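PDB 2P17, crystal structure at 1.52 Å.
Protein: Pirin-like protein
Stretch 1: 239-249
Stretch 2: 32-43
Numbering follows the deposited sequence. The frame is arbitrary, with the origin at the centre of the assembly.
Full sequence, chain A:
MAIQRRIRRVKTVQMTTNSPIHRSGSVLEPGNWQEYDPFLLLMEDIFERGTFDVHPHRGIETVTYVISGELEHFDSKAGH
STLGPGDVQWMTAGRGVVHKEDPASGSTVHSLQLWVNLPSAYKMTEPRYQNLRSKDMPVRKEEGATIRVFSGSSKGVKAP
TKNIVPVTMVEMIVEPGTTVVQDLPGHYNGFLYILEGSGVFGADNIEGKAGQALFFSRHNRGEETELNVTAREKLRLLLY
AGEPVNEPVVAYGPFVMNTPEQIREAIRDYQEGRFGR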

ATOM      1  N   LEU A 239      -2.329   2.146   5.159  1.00  8.07           N
ATOM      2  CA  LEU A 239      -1.597   1.210   6.009  1.00  7.73           C
ATOM      3  C   LEU A 239      -1.426  -0.098   5.252  1.00  7.33           C
ATOM      4  O   LEU A 239      -2.399  -0.648   4.712  1.00  7.67           O
ATOM      5  CB  LEU A 239      -2.350   0.970   7.326  1.00  8.04           C
ATOM      6  CG  LEU A 239      -1.733   0.069   8.403  1.00  8.09           C
ATOM      7  CD1 LEU A 239      -2.181   0.494   9.791  1.00  9.87           C
ATOM      8  CD2 LEU A 239      -2.092  -1.405   8.164  1.00  8.67           C
ATOM      9  N   TYR A 240      -0.191  -0.601   5.234  1.00  7.14           N
ATOM     10  CA  TYR A 240       0.147  -1.844   4.551  1.00  7.03           C
ATOM     11  C   TYR A 240       0.812  -2.762   5.556  1.00  7.54           C
ATOM     12  O   TYR A 240       1.767  -2.356   6.209  1.00  7.20           O
ATOM     13  CB  TYR A 240       1.174  -1.599   3.460  1.00  7.28           C
ATOM     14  CG  TYR A 240       0.817  -0.647   2.344  1.00  7.53           C
ATOM     15  CD1 TYR A 240       0.300  -1.126   1.140  1.00  7.65           C
ATOM     16  CD2 TYR A 240       1.064   0.724   2.455  1.00  8.46           C
ATOM     17  CE1 TYR A 240       0.036  -0.249   0.066  1.00  8.12           C
ATOM     18  CE2 TYR A 240       0.802   1.598   1.392  1.00  8.59           C
ATOM     19  CZ  TYR A 240       0.283   1.099   0.207  1.00  8.54           C
ATOM     20  OH  TYR A 240       0.039   1.965  -0.840  1.00  8.77           O
ATOM     21  N   ALA A 241       0.338  -4.003   5.679  1.00  7.83           N
ATOM     22  CA  ALA A 241       0.999  -4.961   6.554  1.00  7.89           C
ATOM     23  C   ALA A 241       0.790  -6.338   5.989  1.00  8.44           C
ATOM     24  O   ALA A 241      -0.278  -6.628   5.464  1.00  9.15           O
ATOM     25  CB  ALA A 241       0.439  -4.869   7.961  1.00  7.90           C
ATOM     26  N   GLY A 242       1.801  -7.191   6.066  1.00  8.25           N
ATOM     27  CA  GLY A 242       1.670  -8.499   5.463  1.00  8.45           C
ATOM     28  C   GLY A 242       2.422  -9.577   6.204  1.00  8.30           C
ATOM     29  O   GLY A 242       3.267  -9.297   7.055  1.00  8.53           O
ATOM     30  N   GLU A 243       2.132 -10.813   5.841  1.00  8.70           N
ATOM     31  CA  GLU A 243       2.798 -11.953   6.440  1.00  9.39           C
ATOM     32  C   GLU A 243       4.155 -12.158   5.772  1.00  9.13           C
ATOM     33  O   GLU A 243       4.209 -12.391   4.567  1.00  9.14           O
ATOM     34  CB  GLU A 243       1.941 -13.184   6.223  1.00 10.35           C
ATOM     35  CG  GLU A 243       2.551 -14.461   6.731  1.00 12.42           C
ATOM     36  CD  GLU A 243       1.556 -15.587   6.665  1.00 14.49           C
ATOM     37  OE1 GLU A 243       1.441 -16.199   5.590  1.00 16.51           O
ATOM     38  OE2 GLU A 243       0.892 -15.852   7.698  1.00 18.41           O
ATOM     39  N   PRO A 244       5.261 -12.063   6.540  1.00  9.30           N
ATOM     40  CA  PRO A 244       6.572 -12.316   5.924  1.00  9.81           C
ATOM     41  C   PRO A 244       6.700 -13.673   5.242  1.00 10.21           C
ATOM     42  O   PRO A 244       6.146 -14.664   5.723  1.00 10.85           O
ATOM     43  CB  PRO A 244       7.544 -12.217   7.110  1.00  9.88           C
ATOM     44  CG  PRO A 244       6.864 -11.275   8.052  1.00  9.26           C
ATOM     45  CD  PRO A 244       5.397 -11.676   7.956  1.00  9.80           C
ATOM     46  N   VAL A 245       7.430 -13.683   4.126  1.00 10.42           N
ATOM     47  CA  VAL A 245       7.668 -14.894   3.336  1.00 11.56           C
ATOM     48  C   VAL A 245       8.775 -15.715   3.985  1.00 12.36           C
ATOM     49  O   VAL A 245       8.711 -16.947   3.992  1.00 12.61           O
ATOM     50  CB  VAL A 245       7.999 -14.545   1.865  1.00 11.34           C
ATOM     51  CG1 VAL A 245       8.352 -15.790   1.085  1.00 12.12           C
ATOM     52  CG2 VAL A 245       6.830 -13.830   1.211  1.00 13.09           C
ATOM     53  N   ASN A 246       9.769 -15.033   4.556  1.00 12.83           N
ATOM     54  CA  ASN A 246      10.872 -15.702   5.243  1.00 14.43           C
ATOM     55  C   ASN A 246      11.650 -16.651   4.330  1.00 15.81           C
ATOM     56  O   ASN A 246      12.007 -17.773   4.722  1.00 16.57           O
ATOM     57  CB  ASN A 246      10.352 -16.416   6.505  1.00 14.04           C
ATOM     58  CG  ASN A 246       9.888 -15.438   7.577  1.00 14.39           C
ATOM     59  OD1 ASN A 246      10.568 -14.461   7.875  1.00 15.91           O
ATOM     60  ND2 ASN A 246       8.728 -15.703   8.160  1.00 14.62           N
ATOM     61  N   GLU A 247      11.904 -16.191   3.111  1.00 16.79           N
ATOM     62  CA  GLU A 247      12.713 -16.959   2.164  1.00 18.45           C
ATOM     63  C   GLU A 247      13.857 -16.118   1.652  1.00 20.26           C
ATOM     64  O   GLU A 247      13.677 -14.923   1.424  1.00 20.72           O
ATOM     65  CB  GLU A 247      11.863 -17.434   0.986  1.00 18.03           C
ATOM     66  CG  GLU A 247      10.889 -18.512   1.365  1.00 17.18           C
ATOM     67  CD  GLU A 247       9.915 -18.853   0.255  1.00 16.07           C
ATOM     68  OE1 GLU A 247      10.004 -18.273  -0.855  1.00 15.52           O
ATOM     69  OE2 GLU A 247       9.058 -19.705   0.523  1.00 16.25           O
ATOM     70  N   PRO A 248      15.041 -16.747   1.451  1.00 22.08           N
ATOM     71  CA  PRO A 248      16.166 -16.024   0.855  1.00 23.52           C
ATOM     72  C   PRO A 248      15.720 -15.358  -0.440  1.00 24.47           C
ATOM     73  O   PRO A 248      15.063 -15.994  -1.271  0.60 24.72           O
ATOM     74  CB  PRO A 248      17.198 -17.121   0.561  0.40 23.34           C
ATOM     75  CD  PRO A 248      15.363 -18.153   1.769  0.60 22.01           C
ATOM     76  N   VAL A 249      16.047 -14.079  -0.588  1.00 25.23           N
ATOM     77  CA  VAL A 249      15.682 -13.317  -1.776  1.00 25.99           C
ATOM     78  C   VAL A 249      16.819 -13.285  -2.797  1.00 26.14           C
ATOM     79  O   VAL A 249      16.585 -13.113  -3.997  1.00 27.08           O
ATOM     80  CB  VAL A 249      15.296 -11.880  -1.411  1.00 25.95           C
ATOM     81  CG1 VAL A 249      14.220 -11.354  -2.334  1.00 26.67           C
TER
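Stretch 2, residues 32-43: NWQEYDPFLLLM

A carboxylate can hold a loop in place by accepting hydrogen bonds from two consecutive backbone amides, and apolar side chains before and after it in sequence can then settle along the rest of the anchored segment. The pairing of residues 32-43 with residues 239-249 in this pirin-like protein is a compact example. The two segments are about 200 residues apart in the chain, yet together they bury 585 Å² of surface.

Stretch 2 opens with Asn32 at the N-cap position of a short helix, residues 33-36. Its backbone carbonyl accepts a hydrogen bond from the amide of Glu35, and its side chain reaches the same residue, with Asn32 ND2 donating to Glu35 OE1 at 2.8 Å. None of this touches stretch 1. The first contact comes from Trp33, whose indole lies alongside the last residues of stretch 1. Val249 packs over one face of the ring: its CB sits 3.5 Å from the centroid of the Trp33 five-membered ring and only 11° off the ring normal, a CH-pi contact of nearly ideal placement. Over the same ring system, Glu247 O comes within 3.4 Å of Trp33 CZ3. Gln34, Glu35 and Tyr36 make no contact with stretch 1, so the helix meets its partner through its first residue alone.

Asp37, the first residue to leave helical geometry, is the anchor. With chi1 in the t well, its carboxylate reaches the turn of stretch 1, where Val245 N donates to Asp37 OD1 at 2.8 Å and Asn246 N donates to Asp37 OD2 at 2.9 Å. The N-H...O angles are 167° and 157°, and each oxygen accepts one of two successive amides. A water extends the link, donating to Asp37 OD2 at 2.6 Å and to Asn246 OD1 at 3.1 Å.

A cis peptide bond leads into Pro38, the residue whose CA lies nearest to that of Pro244, 4.6 Å away. Its ring rests against the backbone leading into the turn, with Pro38 CG 3.5 Å from Glu243 O and Pro38 CD 3.6 Å from Gly242 O. The absence of a side chain at Gly242 matters here: an ideal CB would lie 2.7 Å from Pro38 CG, a clash.

From Phe39 the chain runs as a strand, with an axis at 161° to that of strand 239-242, nearly antiparallel. The axes approach no closer than 9.9 Å, so side chains fill the space between them. The end of the Phe39 ring presses on the strand, its CZ 3.7 Å from Gly242 N and 4.1 Å from Tyr240 CB, while Ala241 C meets the ring edge. Leu40 adds a looser apolar contact, its CD2 4.3 Å from Val249 CG1. Leu41 is out of reach, whereas Leu42 points toward stretch 1 and places its CD2 4.2 Å from Tyr240 CE2. Selenomethionine Met43 is again out of reach, and the contact ends.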

ATOM      1  N   ASN A  32      16.275  -4.146   0.368  1.00 16.65           N
ATOM      2  CA  ASN A  32      16.166  -4.296   1.814  1.00 16.07           C
ATOM      3  C   ASN A  32      15.017  -5.243   2.167  1.00 15.40           C
ATOM      4  O   ASN A  32      14.238  -4.984   3.090  1.00 14.28           O
ATOM      5  CB  ASN A  32      15.984  -2.926   2.475  1.00 15.65           C
ATOM      6  CG  ASN A  32      16.205  -2.964   3.976  1.00 15.37           C
ATOM      7  OD1 ASN A  32      16.638  -3.983   4.526  1.00 16.00           O
ATOM      8  ND2 ASN A  32      15.899  -1.858   4.651  1.00 15.78           N
ATOM      9  N   TRP A  33      14.947  -6.362   1.439  1.00 15.26           N
ATOM     10  CA  TRP A  33      13.903  -7.355   1.616  1.00 15.53           C
ATOM     11  C   TRP A  33      13.840  -7.808   3.067  1.00 13.86           C
ATOM     12  O   TRP A  33      12.752  -8.107   3.587  1.00 14.14           O
ATOM     13  CB  TRP A  33      14.125  -8.569   0.692  1.00 17.15           C
ATOM     14  CG  TRP A  33      15.144  -9.561   1.213  1.00 18.50           C
ATOM     15  CD1 TRP A  33      16.479  -9.572   0.940  1.00 20.72           C
ATOM     16  CD2 TRP A  33      14.912 -10.658   2.119  1.00 20.28           C
ATOM     17  NE1 TRP A  33      17.095 -10.599   1.610  0.80 20.43           N
ATOM     18  CE2 TRP A  33      16.157 -11.287   2.334  0.80 20.39           C
ATOM     19  CE3 TRP A  33      13.773 -11.170   2.765  1.00 21.23           C
ATOM     20  CZ2 TRP A  33      16.303 -12.399   3.170  0.80 19.63           C
ATOM     21  CZ3 TRP A  33      13.921 -12.286   3.597  1.00 20.40           C
ATOM     22  CH2 TRP A  33      15.180 -12.886   3.782  1.00 19.90           C
ATOM     23  N   GLN A  34      15.007  -7.861   3.720  1.00 12.50           N
ATOM     24  CA  GLN A  34      15.090  -8.436   5.054  1.00 11.68           C
ATOM     25  C   GLN A  34      14.352  -7.604   6.083  1.00 11.23           C
ATOM     26  O   GLN A  34      13.856  -8.138   7.064  1.00 11.66           O
ATOM     27  CB  GLN A  34      16.549  -8.680   5.478  1.00 11.20           C
ATOM     28  CG  GLN A  34      17.411  -7.438   5.688  1.00 12.60           C
ATOM     29  CD  GLN A  34      18.167  -7.015   4.442  1.00 14.50           C
ATOM     30  OE1 GLN A  34      17.736  -7.257   3.310  1.00 14.99           O
ATOM     31  NE2 GLN A  34      19.314  -6.382   4.646  1.00 15.25           N
ATOM     32  N   GLU A  35      14.268  -6.293   5.853  1.00 10.09           N
ATOM     33  CA  GLU A  35      13.520  -5.432   6.756  1.00 10.00           C
ATOM     34  C   GLU A  35      12.032  -5.382   6.432  1.00  9.15           C
ATOM     35  O   GLU A  35      11.213  -5.241   7.342  1.00  8.95           O
ATOM     36  CB  GLU A  35      14.089  -4.003   6.768  1.00  9.96           C
ATOM     37  CG  GLU A  35      13.486  -3.112   7.848  1.00 10.77           C
ATOM     38  CD  GLU A  35      14.001  -1.685   7.812  1.00 11.17           C
ATOM     39  OE1 GLU A  35      15.133  -1.461   7.334  1.00 13.50           O
ATOM     40  OE2 GLU A  35      13.262  -0.792   8.283  1.00 12.43           O
ATOM     41  N   TYR A  36      11.694  -5.460   5.143  1.00  9.05           N
ATOM     42  CA  TYR A  36      10.334  -5.123   4.704  1.00  8.87           C
ATOM     43  C   TYR A  36       9.435  -6.296   4.348  1.00  8.36           C
ATOM     44  O   TYR A  36       8.243  -6.097   4.120  1.00  8.95           O
ATOM     45  CB  TYR A  36      10.397  -4.174   3.514  1.00  8.43           C
ATOM     46  CG  TYR A  36      11.120  -2.867   3.771  1.00  9.31           C
ATOM     47  CD1 TYR A  36      10.918  -2.135   4.948  1.00 10.07           C
ATOM     48  CD2 TYR A  36      11.956  -2.340   2.803  1.00 10.24           C
ATOM     49  CE1 TYR A  36      11.578  -0.923   5.157  1.00 10.05           C
ATOM     50  CE2 TYR A  36      12.605  -1.117   3.000  1.00 10.57           C
ATOM     51  CZ  TYR A  36      12.408  -0.425   4.172  1.00  9.71           C
ATOM     52  OH  TYR A  36      13.052   0.799   4.364  1.00 11.74           O
ATOM     53  N   ASP A  37      10.014  -7.495   4.334  1.00  8.63           N
ATOM     54  CA  ASP A  37       9.342  -8.769   4.029  1.00  8.54           C
ATOM     55  C   ASP A  37       7.916  -8.746   4.590  1.00  8.43           C
ATOM     56  O   ASP A  37       7.748  -8.615   5.802  1.00  8.40           O
ATOM     57  CB  ASP A  37      10.180  -9.884   4.685  1.00  8.99           C
ATOM     58  CG  ASP A  37       9.752 -11.287   4.296  1.00  9.29           C
ATOM     59  OD1 ASP A  37       8.887 -11.445   3.413  1.00  9.83           O
ATOM     60  OD2 ASP A  37      10.295 -12.241   4.913  1.00 10.94           O
ATOM     61  N   PRO A  38       6.884  -8.949   3.744  1.00  8.06           N
ATOM     62  CA  PRO A  38       6.894  -9.418   2.358  1.00  8.01           C
ATOM     63  C   PRO A  38       6.995  -8.344   1.276  1.00  8.43           C
ATOM     64  O   PRO A  38       6.881  -8.664   0.086  1.00  8.77           O
ATOM     65  CB  PRO A  38       5.527 -10.110   2.236  1.00  8.05           C
ATOM     66  CG  PRO A  38       4.610  -9.237   3.114  1.00  8.23           C
ATOM     67  CD  PRO A  38       5.506  -8.762   4.251  1.00  8.32           C
ATOM     68  N   PHE A  39       7.180  -7.085   1.662  1.00  8.19           N
ATOM     69  CA  PHE A  39       7.234  -6.001   0.673  1.00  8.48           C
ATOM     70  C   PHE A  39       8.640  -5.826   0.128  1.00  8.92           C
ATOM     71  O   PHE A  39       9.616  -6.036   0.850  1.00  9.49           O
ATOM     72  CB  PHE A  39       6.685  -4.711   1.283  1.00  8.25           C
ATOM     73  CG  PHE A  39       5.343  -4.902   1.906  1.00  8.32           C
ATOM     74  CD1 PHE A  39       4.260  -5.278   1.125  1.00  8.58           C
ATOM     75  CD2 PHE A  39       5.165  -4.780   3.272  1.00  9.09           C
ATOM     76  CE1 PHE A  39       2.999  -5.498   1.687  1.00  9.54           C
ATOM     77  CE2 PHE A  39       3.907  -4.986   3.833  1.00  8.47           C
ATOM     78  CZ  PHE A  39       2.826  -5.345   3.036  1.00  9.03           C
ATOM     79  N   LEU A  40       8.738  -5.482  -1.152  1.00  9.21           N
ATOM     80  CA  LEU A  40      10.045  -5.362  -1.799  1.00 10.29           C
ATOM     81  C   LEU A  40      10.418  -3.922  -2.077  1.00 11.06           C
ATOM     82  O   LEU A  40      11.600  -3.575  -2.104  1.00 12.03           O
ATOM     83  CB  LEU A  40      10.086  -6.191  -3.085  1.00 10.93           C
ATOM     84  CG  LEU A  40       9.970  -7.695  -2.894  1.00 12.27           C
ATOM     85  CD1 LEU A  40       9.657  -8.354  -4.225  1.00 12.20           C
ATOM     86  CD2 LEU A  40      11.230  -8.296  -2.252  1.00 15.03           C
ATOM     87  N   LEU A  41       9.405  -3.089  -2.291  1.00 11.05           N
ATOM     88  CA  LEU A  41       9.610  -1.663  -2.498  1.00 12.07           C
ATOM     89  C   LEU A  41       8.268  -0.947  -2.530  1.00 11.10           C
ATOM     90  O   LEU A  41       7.218  -1.569  -2.715  1.00 11.04           O
ATOM     91  CB  LEU A  41      10.432  -1.366  -3.762  1.00 13.54           C
ATOM     92  CG  LEU A  41       9.874  -1.701  -5.139  1.00 15.24           C
ATOM     93  CD1 LEU A  41       8.906  -0.631  -5.642  1.00 17.94           C
ATOM     94  CD2 LEU A  41      11.027  -1.857  -6.144  1.00 14.53           C
ATOM     95  N   LEU A  42       8.314   0.361  -2.312  1.00 11.18           N
ATOM     96  CA  LEU A  42       7.138   1.204  -2.482  1.00 11.17           C
ATOM     97  C   LEU A  42       7.634   2.513  -3.063  1.00 11.83           C
ATOM     98  O   LEU A  42       8.473   3.178  -2.453  1.00 11.66           O
ATOM     99  CB  LEU A  42       6.427   1.457  -1.149  1.00 11.49           C
ATOM    100  CG  LEU A  42       5.218   2.404  -1.223  1.00 11.97           C
ATOM    101  CD1 LEU A  42       4.116   1.907  -2.168  1.00 12.45           C
ATOM    102  CD2 LEU A  42       4.649   2.614   0.171  1.00 12.03           C
HETATM  103  N   MSE A  43       7.123   2.847  -4.241  1.00 12.78           N
HETATM  104  CA  MSE A  43       7.560   4.024  -4.982  1.00 14.64           C
HETATM  105  C   MSE A  43       6.399   4.984  -5.192  1.00 13.34           C
HETATM  106  O   MSE A  43       5.291   4.557  -5.536  1.00 12.68           O
HETATM  107  CB  MSE A  43       8.101   3.579  -6.335  1.00 15.22           C
HETATM  108  CG  MSE A  43       8.641   4.688  -7.189  1.00 17.18           C
HETATM  109 SE   MSE A  43       9.700   3.930  -8.603  0.30 20.70          SE
HETATM  110  CE  MSE A  43      11.031   3.029  -7.511  1.00 22.15           C
TER
HETATM  111  O   HOH W   1      11.902 -11.860   6.884  1.00 23.18           O